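Local coordinates for protein Fdc1 (Candida dubliniensis, PDB 4ZAD) that binds prenylated FMN and manganese and probably catalyses the reversible decarboxylation of ferulic, p-coumaric and cinnamic acids to the corresponding vinyl aromatics, at residues 417-422 with 428-433; 127-132 with 271-276; 14-19 with 87-92; 491-496 with 503-508. All blocks are in the same frame, centred on the assembly; numbering follows the deposited sequence.

Contact 1: 417-422 with 428-433; sequences GDDIDI and LIWAYT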
# COMPACT_ATOMS: atom_id res chain seq x y z
N GLY A 417 -1.72 -8.04 -15.07
CA GLY A 417 -2.24 -7.71 -16.39
C GLY A 417 -2.27 -6.22 -16.61
O GLY A 417 -2.03 -5.43 -15.70
N ASP A 418 -2.60 -5.83 -17.84
CA ASP A 418 -2.26 -4.52 -18.36
C ASP A 418 -3.34 -3.48 -18.08
O ASP A 418 -3.33 -2.43 -18.68
CB ASP A 418 -2.01 -4.63 -19.88
CG ASP A 418 -3.26 -5.10 -20.65
OD1 ASP A 418 -4.13 -4.24 -20.91
OD2 ASP A 418 -3.43 -6.32 -20.88
N ASP A 419 -4.28 -3.78 -17.17
CA ASP A 419 -5.30 -2.80 -16.71
C ASP A 419 -4.74 -1.94 -15.54
O ASP A 419 -5.31 -0.92 -15.17
CB ASP A 419 -6.58 -3.53 -16.26
CG ASP A 419 -6.32 -4.53 -15.11
OD1 ASP A 419 -5.40 -5.40 -15.25
OD2 ASP A 419 -7.04 -4.42 -14.06
N ILE A 420 -3.62 -2.39 -14.99
CA ILE A 420 -3.04 -1.77 -13.81
C ILE A 420 -1.87 -0.89 -14.22
O ILE A 420 -0.88 -1.38 -14.81
CB ILE A 420 -2.51 -2.86 -12.83
CG1 ILE A 420 -3.64 -3.77 -12.37
CG2 ILE A 420 -1.84 -2.25 -11.64
CD1 ILE A 420 -4.71 -3.06 -11.76
N ASP A 421 -1.98 0.41 -13.92
CA ASP A 421 -0.84 1.33 -14.04
C ASP A 421 0.05 1.00 -12.85
O ASP A 421 -0.25 1.34 -11.72
CB ASP A 421 -1.32 2.79 -14.09
CG ASP A 421 -0.19 3.83 -13.97
OD1 ASP A 421 1.00 3.47 -13.99
OD2 ASP A 421 -0.51 5.05 -13.84
N ILE A 422 1.12 0.25 -13.11
CA ILE A 422 1.99 -0.23 -12.04
C ILE A 422 2.68 0.90 -11.27
O ILE A 422 3.23 0.66 -10.21
CB ILE A 422 3.05 -1.27 -12.51
CG1 ILE A 422 3.97 -0.67 -13.59
CG2 ILE A 422 2.36 -2.54 -12.94
CD1 ILE A 422 5.06 -1.60 -14.09
N LEU A 428 -1.60 -0.97 -7.94
CA LEU A 428 -0.77 -2.19 -7.68
C LEU A 428 -1.25 -2.99 -6.44
O LEU A 428 -1.47 -4.21 -6.53
CB LEU A 428 0.72 -1.87 -7.57
CG LEU A 428 1.64 -3.12 -7.46
CD1 LEU A 428 1.59 -3.94 -8.68
CD2 LEU A 428 3.09 -2.73 -7.22
N ILE A 429 -1.48 -2.30 -5.31
CA ILE A 429 -1.91 -3.00 -4.11
C ILE A 429 -3.30 -3.63 -4.24
O ILE A 429 -3.55 -4.65 -3.67
CB ILE A 429 -1.83 -2.14 -2.84
CG1 ILE A 429 -1.96 -3.01 -1.59
CG2 ILE A 429 -2.99 -1.10 -2.81
CD1 ILE A 429 -1.09 -4.19 -1.51
N TRP A 430 -4.21 -3.02 -4.99
CA TRP A 430 -5.49 -3.67 -5.27
C TRP A 430 -5.24 -5.00 -5.97
O TRP A 430 -5.71 -6.04 -5.57
CB TRP A 430 -6.35 -2.77 -6.15
CG TRP A 430 -7.60 -3.36 -6.65
CD1 TRP A 430 -8.54 -3.97 -5.93
CD2 TRP A 430 -8.06 -3.37 -8.01
NE1 TRP A 430 -9.57 -4.39 -6.74
CE2 TRP A 430 -9.30 -4.02 -8.02
CE3 TRP A 430 -7.54 -2.90 -9.21
CZ2 TRP A 430 -10.04 -4.19 -9.17
CZ3 TRP A 430 -8.28 -3.08 -10.38
CH2 TRP A 430 -9.51 -3.70 -10.35
N ALA A 431 -4.45 -4.95 -7.02
CA ALA A 431 -4.21 -6.12 -7.82
C ALA A 431 -3.48 -7.20 -7.02
O ALA A 431 -3.67 -8.38 -7.26
CB ALA A 431 -3.43 -5.73 -9.06
N TYR A 432 -2.64 -6.81 -6.07
CA TYR A 432 -1.76 -7.80 -5.44
C TYR A 432 -2.54 -8.60 -4.43
O TYR A 432 -2.32 -9.79 -4.25
CB TYR A 432 -0.58 -7.12 -4.76
CG TYR A 432 0.31 -8.05 -3.94
CD1 TYR A 432 1.40 -8.65 -4.51
CD2 TYR A 432 0.05 -8.31 -2.61
CE1 TYR A 432 2.23 -9.48 -3.79
CE2 TYR A 432 0.86 -9.16 -1.86
CZ TYR A 432 1.96 -9.74 -2.46
OH TYR A 432 2.81 -10.58 -1.77
N THR A 433 -3.45 -7.93 -3.74
CA THR A 433 -4.19 -8.58 -2.68
C THR A 433 -5.38 -9.33 -3.25
O THR A 433 -5.74 -10.37 -2.73
CB THR A 433 -4.60 -7.57 -1.62
OG1 THR A 433 -5.33 -6.53 -2.22
CG2 THR A 433 -3.38 -6.93 -1.02

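Contact 2: 127-132 with 271-276; sequences PHKKHH and VFEGYL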
# COMPACT_ATOMS: atom_id res chain seq x y z
N PRO A 127 36.78 23.38 -12.28
CA PRO A 127 36.75 24.15 -11.04
C PRO A 127 37.41 23.50 -9.82
O PRO A 127 37.97 24.21 -9.01
CB PRO A 127 35.25 24.33 -10.79
CG PRO A 127 34.63 24.31 -12.14
CD PRO A 127 35.49 23.42 -12.99
N HIS A 128 37.33 22.18 -9.67
CA HIS A 128 37.84 21.54 -8.45
C HIS A 128 39.37 21.49 -8.44
O HIS A 128 39.98 21.22 -7.38
CB HIS A 128 37.22 20.16 -8.19
CG HIS A 128 37.62 19.11 -9.17
ND1 HIS A 128 38.84 18.48 -9.11
CD2 HIS A 128 36.95 18.55 -10.20
CE1 HIS A 128 38.92 17.59 -10.09
NE2 HIS A 128 37.79 17.62 -10.77
N LYS A 129 39.99 21.79 -9.59
CA LYS A 129 41.45 21.88 -9.63
C LYS A 129 41.98 23.21 -9.07
O LYS A 129 43.18 23.39 -9.05
CB LYS A 129 41.98 21.68 -11.04
CG LYS A 129 41.90 20.26 -11.58
CD LYS A 129 42.45 19.20 -10.63
CE LYS A 129 42.75 17.91 -11.35
NZ LYS A 129 43.52 16.91 -10.56
N LYS A 130 41.13 24.12 -8.59
CA LYS A 130 41.64 25.37 -8.05
C LYS A 130 42.41 25.21 -6.69
O LYS A 130 43.43 25.88 -6.48
CB LYS A 130 40.52 26.42 -7.95
CG LYS A 130 40.97 27.80 -7.39
CD LYS A 130 39.80 28.73 -7.10
CE LYS A 130 40.20 30.21 -7.16
NZ LYS A 130 39.00 31.12 -7.14
N HIS A 131 41.92 24.35 -5.79
CA HIS A 131 42.56 24.12 -4.49
C HIS A 131 42.92 22.66 -4.26
O HIS A 131 42.19 21.75 -4.66
CB HIS A 131 41.66 24.54 -3.31
CG HIS A 131 41.25 25.98 -3.32
ND1 HIS A 131 40.00 26.39 -3.72
CD2 HIS A 131 41.93 27.10 -2.97
CE1 HIS A 131 39.93 27.71 -3.64
NE2 HIS A 131 41.08 28.17 -3.19
N HIS A 132 44.02 22.45 -3.54
CA HIS A 132 44.61 21.13 -3.29
C HIS A 132 44.98 20.96 -1.82
O HIS A 132 45.38 21.91 -1.17
CB HIS A 132 45.85 20.95 -4.14
CG HIS A 132 45.55 20.83 -5.60
ND1 HIS A 132 45.37 21.92 -6.42
CD2 HIS A 132 45.35 19.74 -6.38
CE1 HIS A 132 45.10 21.51 -7.65
NE2 HIS A 132 45.10 20.19 -7.65
N VAL A 271 37.12 16.22 -5.18
CA VAL A 271 37.64 14.92 -5.57
C VAL A 271 38.62 14.45 -4.52
O VAL A 271 39.45 15.21 -4.07
CB VAL A 271 38.33 14.94 -6.97
CG1 VAL A 271 38.95 13.57 -7.29
CG2 VAL A 271 37.33 15.33 -8.07
N PHE A 272 38.47 13.20 -4.10
CA PHE A 272 39.32 12.58 -3.11
C PHE A 272 40.09 11.52 -3.90
O PHE A 272 39.49 10.80 -4.69
CB PHE A 272 38.46 11.86 -2.07
CG PHE A 272 37.85 12.74 -1.00
CD1 PHE A 272 37.66 14.11 -1.16
CD2 PHE A 272 37.40 12.18 0.17
CE1 PHE A 272 37.09 14.89 -0.15
CE2 PHE A 272 36.81 12.98 1.19
CZ PHE A 272 36.67 14.32 1.01
N GLU A 273 41.40 11.42 -3.72
CA GLU A 273 42.23 10.45 -4.44
C GLU A 273 42.96 9.57 -3.48
O GLU A 273 43.48 10.08 -2.51
CB GLU A 273 43.29 11.17 -5.29
CG GLU A 273 42.73 12.24 -6.22
CD GLU A 273 43.82 12.96 -6.97
OE1 GLU A 273 44.99 12.55 -6.86
OE2 GLU A 273 43.51 13.92 -7.70
N GLY A 274 43.06 8.27 -3.76
CA GLY A 274 43.90 7.42 -2.90
C GLY A 274 44.11 5.98 -3.32
O GLY A 274 44.25 5.70 -4.48
N TYR A 275 44.18 5.07 -2.36
CA TYR A 275 44.31 3.64 -2.61
C TYR A 275 43.27 2.89 -1.81
O TYR A 275 43.22 3.00 -0.57
CB TYR A 275 45.70 3.13 -2.18
CG TYR A 275 46.82 3.56 -3.10
CD1 TYR A 275 46.87 3.13 -4.44
CD2 TYR A 275 47.84 4.39 -2.64
CE1 TYR A 275 47.92 3.55 -5.29
CE2 TYR A 275 48.87 4.80 -3.47
CZ TYR A 275 48.91 4.38 -4.78
OH TYR A 275 49.96 4.78 -5.58
N LEU A 276 42.44 2.12 -2.51
CA LEU A 276 41.55 1.16 -1.85
C LEU A 276 42.43 -0.02 -1.42
O LEU A 276 43.14 -0.61 -2.25
CB LEU A 276 40.40 0.68 -2.76
CG LEU A 276 39.66 -0.57 -2.24
CD1 LEU A 276 39.09 -0.33 -0.80
CD2 LEU A 276 38.59 -1.10 -3.18

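Contact 3: 14-19 with 87-92; sequences QVLKNE and IALHLG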
# COMPACT_ATOMS: atom_id res chain seq x y z
N GLN A 14 20.75 25.50 -9.81
CA GLN A 14 20.21 26.75 -10.32
C GLN A 14 18.83 26.52 -10.94
O GLN A 14 17.92 27.35 -10.75
CB GLN A 14 21.20 27.35 -11.34
CG GLN A 14 20.97 28.80 -11.74
CD GLN A 14 20.74 29.76 -10.54
OE1 GLN A 14 21.68 30.18 -9.86
NE2 GLN A 14 19.46 30.13 -10.33
N VAL A 15 18.64 25.40 -11.67
CA VAL A 15 17.30 25.07 -12.18
C VAL A 15 16.31 24.86 -11.03
O VAL A 15 15.20 25.36 -11.10
CB VAL A 15 17.28 23.84 -13.18
CG1 VAL A 15 15.86 23.43 -13.52
CG2 VAL A 15 18.02 24.18 -14.49
N LEU A 16 16.72 24.14 -9.99
CA LEU A 16 15.84 23.92 -8.83
C LEU A 16 15.43 25.23 -8.12
O LEU A 16 14.28 25.40 -7.71
CB LEU A 16 16.52 22.99 -7.81
CG LEU A 16 16.79 21.52 -8.21
CD1 LEU A 16 17.54 20.78 -7.08
CD2 LEU A 16 15.50 20.81 -8.60
N LYS A 17 16.40 26.13 -7.98
CA LYS A 17 16.18 27.48 -7.48
C LYS A 17 15.21 28.21 -8.40
O LYS A 17 14.21 28.78 -7.94
CB LYS A 17 17.53 28.22 -7.41
CG LYS A 17 17.68 29.23 -6.30
N ASN A 18 15.45 28.16 -9.71
CA ASN A 18 14.51 28.81 -10.66
C ASN A 18 13.10 28.22 -10.56
O ASN A 18 12.11 28.93 -10.77
CB ASN A 18 14.98 28.78 -12.14
CG ASN A 18 16.30 29.53 -12.37
OD1 ASN A 18 16.68 30.40 -11.58
ND2 ASN A 18 17.01 29.17 -13.42
N GLU A 19 13.00 26.93 -10.22
CA GLU A 19 11.70 26.27 -10.25
C GLU A 19 10.98 26.42 -8.93
O GLU A 19 9.79 26.08 -8.83
CB GLU A 19 11.84 24.80 -10.68
CG GLU A 19 11.84 24.67 -12.22
CD GLU A 19 11.97 23.24 -12.76
OE1 GLU A 19 11.93 22.27 -11.94
OE2 GLU A 19 12.15 23.11 -14.00
N ILE A 87 14.45 14.00 -10.58
CA ILE A 87 15.00 12.87 -11.30
C ILE A 87 15.11 13.23 -12.78
O ILE A 87 16.16 13.07 -13.37
CB ILE A 87 14.18 11.60 -11.05
CG1 ILE A 87 13.98 11.41 -9.55
CG2 ILE A 87 14.90 10.42 -11.59
CD1 ILE A 87 15.31 11.28 -8.77
N ALA A 88 14.07 13.80 -13.37
CA ALA A 88 14.13 14.24 -14.77
C ALA A 88 15.28 15.18 -14.98
O ALA A 88 15.96 15.13 -15.99
CB ALA A 88 12.84 14.93 -15.19
N LEU A 89 15.52 16.05 -14.00
CA LEU A 89 16.54 17.09 -14.17
C LEU A 89 17.93 16.51 -14.26
O LEU A 89 18.76 17.01 -15.02
CB LEU A 89 16.44 18.17 -13.08
CG LEU A 89 15.25 19.10 -13.35
CD1 LEU A 89 15.02 19.98 -12.14
CD2 LEU A 89 15.41 19.95 -14.64
N HIS A 90 18.19 15.42 -13.54
CA HIS A 90 19.51 14.78 -13.58
C HIS A 90 19.86 14.41 -14.99
O HIS A 90 21.01 14.41 -15.35
CB HIS A 90 19.54 13.50 -12.73
CG HIS A 90 19.82 13.74 -11.28
ND1 HIS A 90 18.91 14.36 -10.45
CD2 HIS A 90 20.88 13.41 -10.51
CE1 HIS A 90 19.42 14.40 -9.22
NE2 HIS A 90 20.62 13.85 -9.24
N LEU A 91 18.86 14.08 -15.79
CA LEU A 91 19.11 13.70 -17.15
C LEU A 91 18.93 14.88 -18.10
O LEU A 91 18.85 14.69 -19.30
CB LEU A 91 18.19 12.53 -17.53
CG LEU A 91 18.48 11.24 -16.77
CD1 LEU A 91 17.29 10.32 -16.75
CD2 LEU A 91 19.72 10.55 -17.35
N GLY A 92 18.88 16.10 -17.57
CA GLY A 92 18.59 17.28 -18.40
C GLY A 92 17.30 17.26 -19.24
O GLY A 92 17.26 17.80 -20.32

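Contact 4: 491-496 with 503-508; sequences CNFNGY and KISQNW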
# COMPACT_ATOMS: atom_id res chain seq x y z
N CYS A 491 -14.51 -1.62 -10.42
CA CYS A 491 -15.56 -0.91 -9.71
C CYS A 491 -15.06 0.34 -9.00
O CYS A 491 -15.10 0.48 -7.78
CB CYS A 491 -16.25 -1.87 -8.75
SG CYS A 491 -17.07 -3.24 -9.64
N ASN A 492 -14.58 1.27 -9.81
CA ASN A 492 -14.34 2.62 -9.35
C ASN A 492 -15.06 3.52 -10.32
O ASN A 492 -15.70 3.00 -11.26
CB ASN A 492 -12.84 2.93 -9.21
CG ASN A 492 -12.05 2.60 -10.44
OD1 ASN A 492 -12.60 2.40 -11.52
ND2 ASN A 492 -10.74 2.56 -10.29
N PHE A 493 -15.01 4.84 -10.08
CA PHE A 493 -15.67 5.79 -10.98
C PHE A 493 -15.11 5.74 -12.40
O PHE A 493 -15.85 5.82 -13.37
CB PHE A 493 -15.53 7.19 -10.43
CG PHE A 493 -16.06 8.26 -11.33
CD1 PHE A 493 -17.42 8.50 -11.44
CD2 PHE A 493 -15.20 9.07 -12.04
CE1 PHE A 493 -17.92 9.52 -12.29
CE2 PHE A 493 -15.70 10.08 -12.90
CZ PHE A 493 -17.06 10.29 -13.01
N ASN A 494 -13.78 5.64 -12.51
CA ASN A 494 -13.13 5.64 -13.81
C ASN A 494 -13.49 4.38 -14.58
O ASN A 494 -13.26 4.30 -15.76
CB ASN A 494 -11.60 5.77 -13.67
CG ASN A 494 -11.14 7.21 -13.43
OD1 ASN A 494 -11.79 8.15 -13.88
ND2 ASN A 494 -9.98 7.39 -12.76
N GLY A 495 -14.06 3.39 -13.91
CA GLY A 495 -14.44 2.14 -14.56
C GLY A 495 -15.83 2.10 -15.15
O GLY A 495 -16.25 1.08 -15.68
N TYR A 496 -16.57 3.20 -15.04
CA TYR A 496 -17.88 3.27 -15.61
C TYR A 496 -17.73 3.53 -17.11
O TYR A 496 -16.67 3.93 -17.56
CB TYR A 496 -18.74 4.39 -14.91
CG TYR A 496 -19.36 3.90 -13.63
CD1 TYR A 496 -18.70 4.05 -12.42
CD2 TYR A 496 -20.59 3.24 -13.63
CE1 TYR A 496 -19.25 3.58 -11.26
CE2 TYR A 496 -21.14 2.76 -12.45
CZ TYR A 496 -20.46 2.93 -11.28
OH TYR A 496 -20.96 2.47 -10.10
N LYS A 503 -20.90 12.54 -18.77
CA LYS A 503 -22.07 13.31 -18.32
C LYS A 503 -21.87 13.69 -16.87
O LYS A 503 -22.05 14.83 -16.51
CB LYS A 503 -23.36 12.50 -18.50
CG LYS A 503 -24.67 13.29 -18.26
CD LYS A 503 -25.87 12.34 -18.22
CE LYS A 503 -27.19 13.08 -18.06
NZ LYS A 503 -28.27 12.22 -17.51
N ILE A 504 -21.50 12.73 -16.04
CA ILE A 504 -21.35 12.98 -14.62
C ILE A 504 -20.24 13.99 -14.35
O ILE A 504 -20.44 14.90 -13.56
CB ILE A 504 -21.09 11.68 -13.84
CG1 ILE A 504 -22.31 10.73 -13.90
CG2 ILE A 504 -20.68 11.99 -12.40
CD1 ILE A 504 -23.60 11.22 -13.21
N SER A 505 -19.09 13.85 -14.99
CA SER A 505 -17.96 14.76 -14.77
C SER A 505 -18.23 16.16 -15.28
O SER A 505 -18.05 17.13 -14.56
CB SER A 505 -16.68 14.26 -15.46
OG SER A 505 -16.02 13.31 -14.67
N GLN A 506 -18.65 16.25 -16.53
CA GLN A 506 -19.00 17.53 -17.10
C GLN A 506 -20.00 18.24 -16.18
O GLN A 506 -19.82 19.42 -15.87
CB GLN A 506 -19.54 17.39 -18.54
N ASN A 507 -21.01 17.54 -15.66
CA ASN A 507 -22.06 18.22 -14.87
C ASN A 507 -21.88 18.09 -13.34
O ASN A 507 -22.83 18.25 -12.58
CB ASN A 507 -23.46 17.74 -15.30
CG ASN A 507 -23.87 18.28 -16.70
OD1 ASN A 507 -23.37 17.82 -17.73
ND2 ASN A 507 -24.78 19.28 -16.71
N TRP A 508 -20.67 17.83 -12.88
CA TRP A 508 -20.49 17.65 -11.45
C TRP A 508 -20.98 18.84 -10.62
O TRP A 508 -21.50 18.64 -9.55
CB TRP A 508 -19.03 17.31 -11.11
CG TRP A 508 -18.88 16.83 -9.71
CD1 TRP A 508 -18.29 17.49 -8.67
CD2 TRP A 508 -19.34 15.59 -9.17
NE1 TRP A 508 -18.36 16.74 -7.53
CE2 TRP A 508 -19.00 15.57 -7.80
CE3 TRP A 508 -20.03 14.50 -9.71
CZ2 TRP A 508 -19.30 14.51 -6.97
CZ3 TRP A 508 -20.31 13.45 -8.90
CH2 TRP A 508 -19.95 13.46 -7.54

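Contact 1: 417-422 with 428-433
Ile-420, in the turn and loop joining strand 412-417 to helix 425-434 in the C-terminal domain of this UbiD-type enzyme, points onto the side of that helix. A type I beta turn from Gly-417 to Ile-420 swings the chain off the strand. The branches of Ile-420 then divide along the helix. CG2, anti to the backbone N, lies 3.9 Å from Leu-428 N; CG1, beside that N (chi1 -60°), is 3.9 Å from Ala-431 CB, and CD1 goes on to the indole of Trp-430, reaching CE3 at 3.8 Å on an oblique line. A beta-branched chain suits this place because it can follow three helical positions at once, while the small alanine lets the loop come close. Ile-422 and Leu-428 continue the apolar packing onto Ala-371 of strand 369-374. Trp-430 runs on into the dimer interface, where NE1 bonds to His-291 O of the second subunit and the ring stacks on Tyr-293 of that subunit. Asp-419 stands at the margin, its carboxylate salt-bridged to Arg-435, which also makes a cation-pi contact with Trp-430. The carboxylate plane is turned 72° from the indole, and OD2 stops 4.1 Å from Trp-430 CZ3.

Contact 2: 127-132 with 271-276
His-128 sits in a short 3-10 turn, 127-129, that leads into strand 131-134, and it comes nearest to Val-271 near the start of the extended strand 270-277; their CA atoms are 7.2 Å apart, so side chains alone bridge the gap. The turn is closed by Lys-130 N to Pro-127 O at 3.2 Å. Across the gap, CG2 of Val-271 sits over one face of the imidazole, 3.5 Å from the ring centroid and 14° off its normal, a CH-pi contact. For His-128, chi1 of 69° places the ring by the valine, and chi2 of 77° turns its face to it. ND1 is bonded to Ser-311 OG and NE2 to Pro-265 O; these two bonds fix the ring's rotation. Both strands pair with strand 300-312 in the antiparallel sheet of the Rift-related, FMN-binding domain, and the side chain of Val-271 is about 10 Å from that of Trp-175, which binds the prenylated FMN. Next to His-128 in sequence, Lys-129, bent at chi2, crosses Glu-273 at about a right angle, with NZ 4.1 Å from OE2, too long for a salt bridge. Lysine's length instead lets NZ form a salt bridge to Glu-258 and a hydrogen bond to Lys-256 O, while Glu-273, extended beyond CG, bonds to Thr-259 OG1 and Glu-258 N.

Contact 3: 14-19 with 87-92
A Schellman motif ends helix 85-90 just beyond Leu-89, which meets Val-15, Leu-16 and Glu-19 of helix 9-19 in the N-terminal domain of the UbiD family. Gly-92 is its C-prime residue: the positive phi needed there is easy for a residue without a side chain, and its N bonds back to Leu-89 O at 2.7 Å. The backbone N of the residue after Gly-92 bonds to Ala-88 O to complete the motif.

Between these two segments one leucine lies among three side chains; a second link joins the helices where His-90 meets Phe-12 edge-to-face. Val-15 and Leu-16 are adjacent, and Glu-19 lies one turn further than Val-15, so the three line the same flank of helix 9-19. CG1 of Val-15, anti to the backbone N (chi1 172°), comes against both branches of Leu-89, with 3.7 Å to CD2. Leu-16 and Leu-89 run past each other in opposite directions, and CD2 of the former stops 3.7 Å from CD1 of the latter. The forked end of leucine suits this place, since CD1 can serve Leu-16 and Val-15 together while CD2 keeps to the valine.

Glu-19 borders the patch, its chain extended beyond CG and passing Leu-89 in the opposite direction. Its carboxylate is held by a salt bridge from OE1 to Arg-78 and a hydrogen bond between OE2 and Ser-95 OG, and the same OE1 lies 3.9 Å from Leu-89 CD1.

Contact 4: 491-496 with 503-508
Tyr-496 OH, three residues beyond the Phe-493 that meets Ile-504 and Ser-505, is gripped by two groups of the second subunit, the backbone O of Leu-148 and ND2 of Asn-322. The loop holding both aromatic residues is wound tightly: Gly-495 N bonds to Asn-492 O at 3.1 Å and Tyr-496 N to Phe-493 O at 3.2 Å. Within it, the CA of Phe-493 lies at the edge of the tyrosine ring, in its plane.

Phe-493 spans the gap to the end of helix 498-506. Its CG stands opposite the backbone N (chi1 175°), which carries the ring out to the helix. CE1 is 3.7 Å from Ile-504 CG2, an oblique apolar contact, and CZ is 3.6 Å from Ser-505 OG, which approaches the ring at its edge, near its plane. A long flat side chain is apt here because the nearest CA atoms, those of Phe-493 and Ile-504, are 9.9 Å apart; the slender serine lets the ring rim come close.

The helix finishes with Asn-507 N bonded to Lys-503 O at 3.0 Å. Asn-507 leaves helical geometry and occupies the N-cap position of helix 508-511, though its side chain makes no capping bond; in that helix the indole of Trp-508 has Ile-504 O at its edge. This pair of C-terminal helices, with the loop after strand 489-490, lies against helix 34-45 of the second subunit: from that subunit, Glu-34 forms a salt bridge with Lys-503, Lys-41 a cation-pi contact with Trp-508, and Glu-44 accepts a hydrogen bond from Phe-493 N.

Overall arrangement
From the N terminus, contact 3 is the first to close, joining helix 9-19 to helix 85-90 across 67 intervening residues of the N-terminal domain. Contact 2 follows with the longest loop, 138 residues, bringing the entry to strand 131-134 up to strand 270-277 in the Rift-related domain. Contacts 1 and 4 are local closures near the C-terminal end, each folding a loop back on the helix after it. All four are in series; none nests or crosses. Contacts 1 and 2 lie on opposite sides of the chain's centre, whereas contacts 1 and 4, with nearest atoms about 5 Å apart, both touch the second subunit and tie their regions to the dimer interface.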